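Long-range contact in hypothetical protein (Prochlorococcus marinus, PDB 2IT9), which is of unknown function but may bind DNA: residues N87-L92 / G101-W106. Sequence-based numbering, arbitrary orientation.
Sequences NLRLIL and GAEVYW. With PGE (triethylene glycol), chain F.
The antiparallel hairpin of strands 85-92 and 102-106 is stitched by paired backbone bonds at Leu88 with Trp106, Leu90 with Val104 and Leu92 with Ala102, the straightest being Leu90 N to Val104 O (N-H...O 175°). Strand 102-106 is the last of its four-stranded sheet within the chain, but Ala102 to Val104 also pair with a strand of the second subunit, so the sheet continues across the dimer interface.

The face carrying Leu88, Leu90, Leu92, Val104 and Trp106 packs on helix 36-56, helix 110-120 and strand 30-34. Here Leu90 reaches CD1 obliquely to Trp106 CZ3 (3.8 Å), while Leu88 CD2 meets the indole at its edge; Trp106 NE1 donates to Gly26 O.

On the other face Arg89 and Glu103 run side by side as a salt bridge, NH2 to OE1 3.1 Å. The oxygen lies close to the guanidinium plane, yet the nitrogen approaches it from 54° above the carboxylate plane. A triethylene glycol, probably from the crystallisation liquor, adds a second link beside the bridge: its O4 accepts from Arg89 NE (3.0 Å) and donates to Glu103 OE1 (2.7 Å). Arg11 of the second subunit also bridges to OE1, so OE1 is shared by Arg89, that Arg11 and the glycol. An alanine in place of Glu103 would probably leave Arg89 and that Arg11 without their shared carboxylate and take from Ile91 CD1 the packing of CG and CD. Chi1 of Ile91 (-47°) sets CG1 anti to the carbonyl carbon, and the turn at chi2 then carries CD1 against the aliphatic stem of Glu103, 3.4 Å from CG.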
loop_
_atom_site.group_PDB
_atom_site.type_symbol
_atom_site.label_atom_id
_atom_site.label_comp_id
_atom_site.label_asym_id
_atom_site.label_seq_id
_atom_site.Cartn_x
_atom_site.Cartn_y
_atom_site.Cartn_z
ATOM N N ASN A 87 -0.667 -12.550 10.868
ATOM C CA ASN A 87 -0.614 -11.499 9.856
ATOM C C ASN A 87 -1.650 -10.445 10.233
ATOM O O ASN A 87 -2.504 -10.646 11.127
ATOM C CB ASN A 87 -0.818 -12.025 8.425
ATOM C CG ASN A 87 -2.145 -12.710 8.235
ATOM O OD1 ASN A 87 -3.160 -12.268 8.740
ATOM N ND2 ASN A 87 -2.133 -13.801 7.496
ATOM N N LEU A 88 -1.576 -9.299 9.559
ATOM C CA LEU A 88 -2.424 -8.172 9.891
ATOM C C LEU A 88 -2.866 -7.410 8.663
ATOM O O LEU A 88 -2.022 -6.972 7.862
ATOM C CB LEU A 88 -1.682 -7.205 10.829
ATOM C CG LEU A 88 -2.490 -5.988 11.341
ATOM C CD1 LEU A 88 -3.562 -6.439 12.278
ATOM C CD2 LEU A 88 -1.558 -5.028 12.014
ATOM N N ARG A 89 -4.188 -7.285 8.522
ATOM C CA ARG A 89 -4.809 -6.521 7.450
ATOM C C ARG A 89 -5.413 -5.282 8.091
ATOM O O ARG A 89 -6.085 -5.384 9.114
ATOM C CB ARG A 89 -5.879 -7.333 6.757
ATOM C CG ARG A 89 -6.471 -6.608 5.588
ATOM C CD ARG A 89 -7.522 -7.433 4.881
ATOM N NE ARG A 89 -8.126 -6.660 3.793
ATOM C CZ ARG A 89 -9.362 -6.850 3.343
ATOM N NH1 ARG A 89 -10.161 -7.764 3.887
ATOM N NH2 ARG A 89 -9.823 -6.097 2.352
ATOM N N LEU A 90 -5.124 -4.119 7.516
ATOM C CA LEU A 90 -5.604 -2.851 8.037
ATOM C C LEU A 90 -6.437 -2.137 6.960
ATOM O O LEU A 90 -6.013 -2.059 5.804
ATOM C CB LEU A 90 -4.475 -1.936 8.408
ATOM C CG LEU A 90 -3.630 -2.434 9.579
ATOM C CD1 LEU A 90 -2.446 -1.523 9.695
ATOM C CD2 LEU A 90 -4.441 -2.403 10.859
ATOM N N ILE A 91 -7.604 -1.673 7.358
ATOM C CA ILE A 91 -8.469 -0.869 6.495
ATOM C C ILE A 91 -8.625 0.500 7.133
ATOM O O ILE A 91 -9.201 0.620 8.236
ATOM C CB ILE A 91 -9.844 -1.505 6.323
ATOM C CG1 ILE A 91 -9.735 -2.995 6.001
ATOM C CG2 ILE A 91 -10.696 -0.720 5.316
ATOM C CD1 ILE A 91 -9.008 -3.313 4.809
ATOM N N LEU A 92 -8.183 1.520 6.400
ATOM C CA LEU A 92 -8.242 2.900 6.838
ATOM C C LEU A 92 -9.352 3.606 6.085
ATOM O O LEU A 92 -9.300 3.754 4.866
ATOM C CB LEU A 92 -6.897 3.555 6.552
ATOM C CG LEU A 92 -6.766 5.009 6.994
ATOM C CD1 LEU A 92 -7.081 5.204 8.488
ATOM C CD2 LEU A 92 -5.360 5.488 6.662
ATOM N N GLY A 101 -8.856 6.894 1.636
ATOM C CA GLY A 101 -8.950 5.557 2.182
ATOM C C GLY A 101 -7.855 4.668 1.657
ATOM O O GLY A 101 -7.232 4.952 0.624
ATOM N N ALA A 102 -7.549 3.645 2.423
ATOM C CA ALA A 102 -6.531 2.682 2.030
ATOM C C ALA A 102 -6.725 1.342 2.742
ATOM O O ALA A 102 -7.462 1.242 3.728
ATOM C CB ALA A 102 -5.149 3.227 2.339
ATOM N N GLU A 103 -6.044 0.327 2.230
ATOM C CA GLU A 103 -6.003 -0.972 2.851
ATOM C C GLU A 103 -4.577 -1.458 2.669
ATOM O O GLU A 103 -3.995 -1.342 1.596
ATOM C CB GLU A 103 -6.987 -1.928 2.173
ATOM C CG GLU A 103 -8.390 -1.412 2.029
ATOM C CD GLU A 103 -9.299 -2.421 1.322
ATOM O OE1 GLU A 103 -8.787 -3.508 0.967
ATOM O OE2 GLU A 103 -10.499 -2.122 1.117
ATOM N N VAL A 104 -3.981 -1.978 3.733
ATOM C CA VAL A 104 -2.619 -2.453 3.696
ATOM C C VAL A 104 -2.503 -3.744 4.498
ATOM O O VAL A 104 -3.411 -4.086 5.288
ATOM C CB VAL A 104 -1.623 -1.388 4.181
ATOM C CG1 VAL A 104 -1.704 -0.123 3.319
ATOM C CG2 VAL A 104 -1.869 -1.022 5.633
ATOM N N TYR A 105 -1.355 -4.404 4.351
ATOM C CA TYR A 105 -1.171 -5.748 4.949
ATOM C C TYR A 105 0.278 -6.057 5.263
ATOM O O TYR A 105 1.180 -5.731 4.458
ATOM C CB TYR A 105 -1.737 -6.781 3.997
ATOM C CG TYR A 105 -1.410 -8.226 4.297
ATOM C CD1 TYR A 105 -2.267 -8.991 5.099
ATOM C CD2 TYR A 105 -0.297 -8.835 3.750
ATOM C CE1 TYR A 105 -2.006 -10.352 5.344
ATOM C CE2 TYR A 105 -0.023 -10.198 3.998
ATOM C CZ TYR A 105 -0.890 -10.929 4.804
ATOM O OH TYR A 105 -0.654 -12.271 5.067
ATOM N N TRP A 106 0.511 -6.637 6.451
ATOM C CA TRP A 106 1.828 -7.167 6.841
ATOM C C TRP A 106 1.670 -8.662 7.099
ATOM O O TRP A 106 0.692 -9.079 7.744
ATOM C CB TRP A 106 2.402 -6.537 8.105
ATOM C CG TRP A 106 2.931 -5.138 7.939
ATOM C CD1 TRP A 106 4.004 -4.766 7.187
ATOM C CD2 TRP A 106 2.484 -3.958 8.623
ATOM N NE1 TRP A 106 4.243 -3.418 7.341
ATOM C CE2 TRP A 106 3.310 -2.890 8.199
ATOM C CE3 TRP A 106 1.459 -3.695 9.538
ATOM C CZ2 TRP A 106 3.144 -1.584 8.673
ATOM C CZ3 TRP A 106 1.285 -2.404 10.001
ATOM C CH2 TRP A 106 2.125 -1.367 9.594
HETATM C C1 PGE F . -8.413 -10.679 2.017
HETATM O O1 PGE F . -8.386 -11.006 0.626
HETATM C C2 PGE F . -6.996 -10.671 2.586
HETATM O O2 PGE F . -6.205 -9.685 1.916
HETATM C C3 PGE F . -4.931 -9.511 2.533
HETATM C C4 PGE F . -4.266 -8.351 1.819
HETATM O O4 PGE F . -6.772 -5.213 1.520
HETATM C C6 PGE F . -5.573 -5.286 0.765
HETATM C C5 PGE F . -4.555 -5.962 1.655
HETATM O O3 PGE F . -5.078 -7.216 2.090
#